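Local coordinates for extracellular solute-binding protein family 1 (Pseudothermotoga lettingae, PDB 5CI5) that binds alpha-D-tagatopyranose and probably delivers a sugar to an ABC transporter as its extracellular solute-binding component, at residues 164-167 with 168-172; 385-388 with 389-393; 122-126 with 127-131. All coordinates share one frame; numbering follows the deposited sequence.

Contact 1: 164-167 with 168-172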
loop_
_atom_site.group_PDB
_atom_site.type_symbol
_atom_site.label_atom_id
_atom_site.label_comp_id
_atom_site.label_asym_id
_atom_site.label_seq_id
_atom_site.Cartn_x
_atom_site.Cartn_y
_atom_site.Cartn_z
ATOM N N GLU A 164 -7.760 22.173 -8.234
ATOM C CA GLU A 164 -6.656 22.130 -9.192
ATOM C C GLU A 164 -6.534 20.739 -9.815
ATOM O O GLU A 164 -6.247 20.616 -11.007
ATOM C CB GLU A 164 -5.350 22.545 -8.513
ATOM C CG GLU A 164 -5.340 24.027 -8.164
ATOM C CD GLU A 164 -4.166 24.439 -7.281
ATOM O OE1 GLU A 164 -3.372 23.576 -6.867
ATOM O OE2 GLU A 164 -4.054 25.647 -6.994
ATOM N N LEU A 165 -6.807 19.698 -9.030
ATOM C CA LEU A 165 -6.724 18.324 -9.534
ATOM C C LEU A 165 -7.742 18.145 -10.636
ATOM O O LEU A 165 -7.453 17.596 -11.695
ATOM C CB LEU A 165 -6.962 17.306 -8.411
ATOM C CG LEU A 165 -7.204 15.845 -8.811
ATOM C CD1 LEU A 165 -6.003 15.343 -9.547
ATOM C CD2 LEU A 165 -7.469 15.022 -7.565
ATOM N N LEU A 166 -8.950 18.611 -10.379
ATOM C CA LEU A 166 -10.027 18.463 -11.365
ATOM C C LEU A 166 -9.687 19.202 -12.646
ATOM O O LEU A 166 -9.870 18.682 -13.766
ATOM C CB LEU A 166 -11.337 18.992 -10.801
ATOM C CG LEU A 166 -12.558 18.947 -11.714
ATOM C CD1 LEU A 166 -12.797 17.527 -12.194
ATOM C CD2 LEU A 166 -13.787 19.487 -11.026
ATOM N N ASP A 167 -9.207 20.434 -12.489
ATOM C CA ASP A 167 -8.878 21.256 -13.650
ATOM C C ASP A 167 -7.791 20.584 -14.491
ATOM O O ASP A 167 -7.942 20.455 -15.718
ATOM C CB ASP A 167 -8.452 22.662 -13.216
ATOM C CG ASP A 167 -8.416 23.637 -14.386
ATOM O OD1 ASP A 167 -9.495 24.034 -14.878
ATOM O OD2 ASP A 167 -7.311 23.980 -14.824
ATOM N N ALA A 168 -6.738 20.090 -13.844
ATOM C CA ALA A 168 -5.648 19.451 -14.569
ATOM C C ALA A 168 -6.116 18.154 -15.228
ATOM O O ALA A 168 -5.769 17.885 -16.376
ATOM C CB ALA A 168 -4.482 19.178 -13.656
ATOM N N ALA A 169 -6.872 17.341 -14.484
ATOM C CA ALA A 169 -7.393 16.086 -15.030
ATOM C C ALA A 169 -8.285 16.330 -16.265
ATOM O O ALA A 169 -8.185 15.619 -17.258
ATOM C CB ALA A 169 -8.151 15.318 -13.988
ATOM N N LEU A 170 -9.145 17.337 -16.207
ATOM C CA LEU A 170 -10.011 17.630 -17.355
ATOM C C LEU A 170 -9.206 18.118 -18.555
ATOM O O LEU A 170 -9.498 17.760 -19.698
ATOM C CB LEU A 170 -11.064 18.669 -16.967
ATOM C CG LEU A 170 -12.221 18.139 -16.132
ATOM C CD1 LEU A 170 -13.042 19.309 -15.565
ATOM C CD2 LEU A 170 -13.119 17.203 -16.932
ATOM N N LYS A 171 -8.177 18.913 -18.299
ATOM C CA LYS A 171 -7.350 19.484 -19.359
ATOM C C LYS A 171 -6.521 18.422 -20.090
ATOM O O LYS A 171 -6.287 18.511 -21.298
ATOM C CB LYS A 171 -6.441 20.556 -18.769
ATOM C CG LYS A 171 -7.178 21.873 -18.522
ATOM C CD LYS A 171 -6.270 22.909 -17.889
ATOM C CE LYS A 171 -6.976 24.256 -17.767
ATOM N NZ LYS A 171 -6.211 25.193 -16.893
ATOM N N ILE A 172 -6.083 17.410 -19.357
ATOM C CA ILE A 172 -5.269 16.342 -19.926
ATOM C C ILE A 172 -6.082 15.276 -20.660
ATOM O O ILE A 172 -5.645 14.710 -21.687
ATOM C CB ILE A 172 -4.437 15.674 -18.800
ATOM C CG1 ILE A 172 -3.353 16.631 -18.303
ATOM C CG2 ILE A 172 -3.804 14.380 -19.273
ATOM C CD1 ILE A 172 -2.770 16.266 -16.926
#
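Ala168 N, Ala169 N, Leu170 N and Lys171 N reach back to the carbonyls of Glu164, Leu165, Leu166 and Asp167, the i to i+4 pattern of an alpha helix, here the closing turns of helix 162-172. The bond from Ala169 N to Leu165 O is 2.9 Å long and nearly straight; Lys171 N makes the most bent of the four, 151°, to Asp167 O. On the outer side Asp167 and Lys171 are joined by an i to i+4 salt bridge. Lys171 runs out extended beyond CG, and its NZ comes to 2.6 Å from Asp167 OD2, on the syn lone pair of that oxygen. The lysine stem lies over its own backbone bond, CG being 3.2 Å from Asp167 O. A quarter turn round the helix, Leu166 and Leu170 lie side by side and point the same way, and Leu166 also touches Tyr236. Leu166 has CG anti to the backbone N (chi1 178°), whereas Leu170 has CG anti to the carbonyl carbon (chi1 -77°), and their CD1 methyls meet at 3.8 Å. The buried face carries Leu165, Ala168 and Ala169, all against Met261 of strand 261-264, so the helix meets the strand through one leucine and two alanines. Here Ala169 CB sits 3.3 Å from Leu165 O.

Contact 2: 385-388 with 389-393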
loop_
_atom_site.group_PDB
_atom_site.type_symbol
_atom_site.label_atom_id
_atom_site.label_comp_id
_atom_site.label_asym_id
_atom_site.label_seq_id
_atom_site.Cartn_x
_atom_site.Cartn_y
_atom_site.Cartn_z
ATOM N N THR A 385 -17.184 -2.268 -1.700
ATOM C CA THR A 385 -18.531 -2.458 -2.210
ATOM C C THR A 385 -19.274 -1.118 -2.355
ATOM O O THR A 385 -19.930 -0.861 -3.356
ATOM C CB THR A 385 -19.306 -3.425 -1.293
ATOM O OG1 THR A 385 -18.678 -4.716 -1.335
ATOM C CG2 THR A 385 -20.782 -3.544 -1.726
HETATM N N MSE A 386 -19.117 -0.257 -1.361
HETATM C CA MSE A 386 -19.687 1.082 -1.369
HETATM C C MSE A 386 -19.300 1.822 -2.656
HETATM O O MSE A 386 -20.166 2.320 -3.413
HETATM C CB MSE A 386 -19.204 1.838 -0.132
HETATM C CG MSE A 386 -19.734 3.229 -0.019
HETATM SE SE MSE A 386 -18.877 4.184 1.407
HETATM C CE MSE A 386 -17.095 4.306 0.647
ATOM N N VAL A 387 -17.996 1.875 -2.928
ATOM C CA VAL A 387 -17.512 2.593 -4.095
ATOM C C VAL A 387 -18.042 1.944 -5.368
ATOM O O VAL A 387 -18.518 2.647 -6.285
ATOM C CB VAL A 387 -15.978 2.639 -4.110
ATOM C CG1 VAL A 387 -15.450 3.206 -5.431
ATOM C CG2 VAL A 387 -15.482 3.461 -2.940
ATOM N N GLN A 388 -17.980 0.621 -5.439
ATOM C CA GLN A 388 -18.404 -0.062 -6.659
ATOM C C GLN A 388 -19.869 0.164 -6.967
ATOM O O GLN A 388 -20.228 0.380 -8.129
ATOM C CB GLN A 388 -18.180 -1.577 -6.588
ATOM C CG GLN A 388 -16.809 -2.020 -6.818
ATOM C CD GLN A 388 -16.749 -3.278 -7.699
ATOM O OE1 GLN A 388 -17.634 -4.156 -7.650
ATOM N NE2 GLN A 388 -15.718 -3.352 -8.521
ATOM N N ARG A 389 -20.717 0.138 -5.946
ATOM C CA ARG A 389 -22.159 0.218 -6.159
ATOM C C ARG A 389 -22.510 1.607 -6.680
ATOM O O ARG A 389 -23.432 1.764 -7.468
ATOM C CB ARG A 389 -22.914 -0.121 -4.870
ATOM C CG ARG A 389 -22.817 -1.609 -4.478
ATOM C CD ARG A 389 -24.109 -2.372 -4.737
ATOM N NE ARG A 389 -24.892 -2.554 -3.527
ATOM C CZ ARG A 389 -26.194 -2.820 -3.516
ATOM N NH1 ARG A 389 -26.870 -2.932 -4.656
ATOM N NH2 ARG A 389 -26.819 -2.971 -2.364
ATOM N N VAL A 390 -21.763 2.616 -6.255
ATOM C CA VAL A 390 -21.952 3.950 -6.804
ATOM C C VAL A 390 -21.492 3.991 -8.264
ATOM O O VAL A 390 -22.213 4.498 -9.138
ATOM C CB VAL A 390 -21.208 5.014 -5.967
ATOM C CG1 VAL A 390 -21.245 6.365 -6.674
ATOM C CG2 VAL A 390 -21.820 5.087 -4.601
ATOM N N LEU A 391 -20.309 3.444 -8.544
ATOM C CA LEU A 391 -19.764 3.466 -9.897
ATOM C C LEU A 391 -20.694 2.734 -10.870
ATOM O O LEU A 391 -20.831 3.142 -12.015
ATOM C CB LEU A 391 -18.375 2.820 -9.927
ATOM C CG LEU A 391 -17.283 3.603 -9.210
ATOM C CD1 LEU A 391 -15.991 2.789 -9.175
ATOM C CD2 LEU A 391 -17.038 4.929 -9.894
ATOM N N LEU A 392 -21.330 1.674 -10.384
ATOM C CA LEU A 392 -22.210 0.843 -11.201
ATOM C C LEU A 392 -23.593 1.447 -11.349
ATOM O O LEU A 392 -24.402 0.958 -12.154
ATOM C CB LEU A 392 -22.336 -0.552 -10.599
ATOM C CG LEU A 392 -21.106 -1.465 -10.619
ATOM C CD1 LEU A 392 -21.263 -2.610 -9.633
ATOM C CD2 LEU A 392 -20.891 -1.985 -12.031
ATOM N N GLY A 393 -23.871 2.496 -10.579
ATOM C CA GLY A 393 -25.155 3.180 -10.648
ATOM C C GLY A 393 -26.258 2.426 -9.923
ATOM O O GLY A 393 -27.457 2.693 -10.131
#
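Val387 and Leu391 meet on the packed side of the last turns of helix 376-391, lying side by side with Val387 CG1 3.8 Å from Leu391 CD1. Val387 sends CG1 beside its own carbonyl carbon (chi1 172°), toward the next turn, where the leucine methyl meets it; Leu391 CG also rests 3.3 Å from Val387 O. Helix 220-234 covers this pair, Tyr229 touching Val387 and Ala233 touching Leu391. Met386, a selenomethionine, and Val390 continue the buried surface against Ala400 of helix 397-413, and the bond from Val390 N to Met386 O, 3.3 Å, is the longest of the four i to i+4 backbone bonds here. The other side is looser. Thr385 CG2 touches the aliphatic stem of Arg389 at CG, 3.9 Å away, before that chain bends at chi2 and chi3 and carries its guanidinium away toward a long, weak ion pair with Glu394. Gln388 turns its amide outward from the helix to donate from NE2 to Gly186 O, while Thr385 OG1 is bonded to Glu381 O one turn back. Exposed Leu392 lies mainly over the backbone: its CG lies 3.2 Å from Gln388 O, which accepts Leu392 N at 2.8 Å. Gly393 then leaves the helix with positive phi (78°) in a Schellman motif, and its N bonds to Val390 O at 3.0 Å. That oxygen also receives Lys234 NZ, so a carbonyl at the negative end of the helix dipole has a lysine as partner, which probably eases the charge build-up there.

Contact 3: 122-126 with 127-131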
loop_
_atom_site.group_PDB
_atom_site.type_symbol
_atom_site.label_atom_id
_atom_site.label_comp_id
_atom_site.label_asym_id
_atom_site.label_seq_id
_atom_site.Cartn_x
_atom_site.Cartn_y
_atom_site.Cartn_z
ATOM N N THR A 122 1.285 -1.138 13.683
ATOM C CA THR A 122 0.655 -1.862 12.587
ATOM C C THR A 122 0.824 -3.376 12.676
ATOM O O THR A 122 0.092 -4.114 12.000
ATOM C CB THR A 122 1.203 -1.422 11.204
ATOM O OG1 THR A 122 2.519 -1.960 10.990
ATOM C CG2 THR A 122 1.247 0.104 11.073
ATOM N N VAL A 123 1.778 -3.838 13.493
ATOM C CA VAL A 123 2.067 -5.267 13.621
ATOM C C VAL A 123 1.914 -5.742 15.068
ATOM O O VAL A 123 2.435 -6.820 15.430
ATOM C CB VAL A 123 3.488 -5.625 13.116
ATOM C CG1 VAL A 123 3.610 -5.397 11.610
ATOM C CG2 VAL A 123 4.576 -4.833 13.873
ATOM N N THR A 124 1.171 -4.963 15.862
ATOM C CA THR A 124 0.987 -5.221 17.283
ATOM C C THR A 124 -0.444 -5.669 17.589
ATOM O O THR A 124 -1.424 -5.123 17.057
ATOM C CB THR A 124 1.358 -3.965 18.115
ATOM O OG1 THR A 124 2.745 -3.672 17.943
ATOM C CG2 THR A 124 1.095 -4.182 19.603
ATOM N N TYR A 125 -0.544 -6.707 18.417
ATOM C CA TYR A 125 -1.824 -7.188 18.930
ATOM C C TYR A 125 -1.663 -7.337 20.449
ATOM O O TYR A 125 -0.778 -8.057 20.913
ATOM C CB TYR A 125 -2.218 -8.528 18.261
ATOM C CG TYR A 125 -3.423 -9.169 18.886
ATOM C CD1 TYR A 125 -4.696 -8.653 18.662
ATOM C CD2 TYR A 125 -3.299 -10.280 19.740
ATOM C CE1 TYR A 125 -5.823 -9.225 19.263
ATOM C CE2 TYR A 125 -4.416 -10.854 20.345
ATOM C CZ TYR A 125 -5.684 -10.301 20.110
ATOM O OH TYR A 125 -6.838 -10.814 20.675
ATOM N N LYS A 126 -2.487 -6.635 21.217
ATOM C CA LYS A 126 -2.411 -6.675 22.698
ATOM C C LYS A 126 -0.977 -6.494 23.214
ATOM O O LYS A 126 -0.484 -7.234 24.078
ATOM C CB LYS A 126 -3.022 -7.969 23.242
ATOM C CG LYS A 126 -4.430 -8.239 22.780
ATOM C CD LYS A 126 -5.388 -7.096 23.054
ATOM C CE LYS A 126 -6.832 -7.437 22.681
ATOM N NZ LYS A 126 -7.714 -6.224 22.823
ATOM N N LYS A 127 -0.322 -5.478 22.662
ATOM C CA LYS A 127 1.016 -5.021 23.051
ATOM C C LYS A 127 2.111 -6.021 22.736
ATOM O O LYS A 127 3.221 -5.914 23.236
ATOM C CB LYS A 127 1.029 -4.650 24.536
ATOM C CG LYS A 127 -0.033 -3.641 24.894
ATOM C CD LYS A 127 0.183 -2.328 24.175
ATOM C CE LYS A 127 -0.894 -1.324 24.567
ATOM N NZ LYS A 127 -0.608 0.025 24.024
ATOM N N ILE A 128 1.806 -6.987 21.881
ATOM C CA ILE A 128 2.808 -7.938 21.442
ATOM C C ILE A 128 3.040 -7.764 19.944
ATOM O O ILE A 128 2.089 -7.651 19.178
ATOM C CB ILE A 128 2.383 -9.361 21.768
ATOM C CG1 ILE A 128 2.276 -9.525 23.297
ATOM C CG2 ILE A 128 3.375 -10.381 21.224
ATOM C CD1 ILE A 128 1.431 -10.614 23.693
ATOM N N ARG A 129 4.311 -7.703 19.549
ATOM C CA ARG A 129 4.641 -7.596 18.129
ATOM C C ARG A 129 4.675 -8.979 17.494
ATOM O O ARG A 129 5.357 -9.885 17.992
ATOM C CB ARG A 129 5.975 -6.870 17.970
ATOM C CG ARG A 129 5.866 -5.381 18.317
ATOM C CD ARG A 129 7.204 -4.664 18.355
ATOM N NE ARG A 129 8.005 -5.059 19.502
ATOM C CZ ARG A 129 9.164 -4.496 19.830
ATOM N NH1 ARG A 129 9.667 -3.512 19.106
ATOM N NH2 ARG A 129 9.813 -4.923 20.889
ATOM N N TYR A 130 3.955 -9.107 16.376
ATOM C CA TYR A 130 3.822 -10.355 15.630
ATOM C C TYR A 130 4.333 -10.264 14.196
ATOM O O TYR A 130 4.088 -11.179 13.392
ATOM C CB TYR A 130 2.352 -10.772 15.594
ATOM C CG TYR A 130 1.836 -11.363 16.902
ATOM C CD1 TYR A 130 1.166 -10.580 17.826
ATOM C CD2 TYR A 130 2.023 -12.704 17.198
ATOM C CE1 TYR A 130 0.691 -11.108 19.009
ATOM C CE2 TYR A 130 1.550 -13.247 18.373
ATOM C CZ TYR A 130 0.882 -12.444 19.275
ATOM O OH TYR A 130 0.396 -12.997 20.451
ATOM N N GLY A 131 5.000 -9.164 13.848
ATOM C CA GLY A 131 5.630 -9.048 12.555
ATOM C C GLY A 131 6.813 -8.111 12.558
ATOM O O GLY A 131 6.960 -7.248 13.447
#
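Lys127 meets Thr124 at the tip of a beta hairpin, its CA 3.5 Å from Thr124 CG2, in a type I' turn from Tyr125 to Ile128 in which Lys126 and Lys127 both take positive phi. Next, Ile128 forms a hydrogen-bonded antiparallel pair with Tyr125. The bond from Tyr125 N to Ile128 O (2.9 Å) is fairly straight, but the return bond from Ile128 N approaches Tyr125 O from above the carbonyl plane, with a C=O...N angle of 123°. Arg129 and Thr124 form a non-hydrogen-bonded pair, and Arg129 CG passes 3.6 Å from Thr124 OG1, which is itself bonded to Trp120 O. The arginine then bends at chi3 and leads away to a salt bridge with Glu103 and a cation-pi contact with Trp120. Tyr130 N makes a nearly straight bond, 175°, to Val123 O. With its CG anti to the carbonyl carbon (chi1 -76°), the Tyr130 ring comes across Tyr125: CE1 touches Tyr125 CB at 4.0 Å, while Tyr125 O lies in the ring plane at its edge. Lys126 CG covers one face of the Tyr125 ring, 3.5 Å above its centre. At Gly131, Val123 CG2 is 3.4 Å from Gly131 O. The 2.9 Å bond from Tyr130 N to Val123 O is thus the last cross-strand hydrogen bond before the buried, unpartnered Gly131 N and O, and the methyl against Gly131 O does not replace one.

In the fold
Contacts 1 and 3 lie on opposite sides of the chain's centre, about 42 Å apart between centres, while contact 2 sits about 23 Å from contact 1 and 34 Å from contact 3, again between centres. None touches another; the nearest atoms of contacts 1 and 2 are about 13 Å apart. Contact 3 lies near the sugar site: the side chain of Val123 is about 10 Å from the bound tagatopyranose, and strand 128-138, which begins in this hairpin, runs on to the pocket residues Tyr135 and Asp137. Contact 2 is linked to the pocket through helix 190-202, on which Val387 packs and which carries Glu190 and Leu194. Contact 1 lies at the periphery, about 25 Å between its centre and that of the chain.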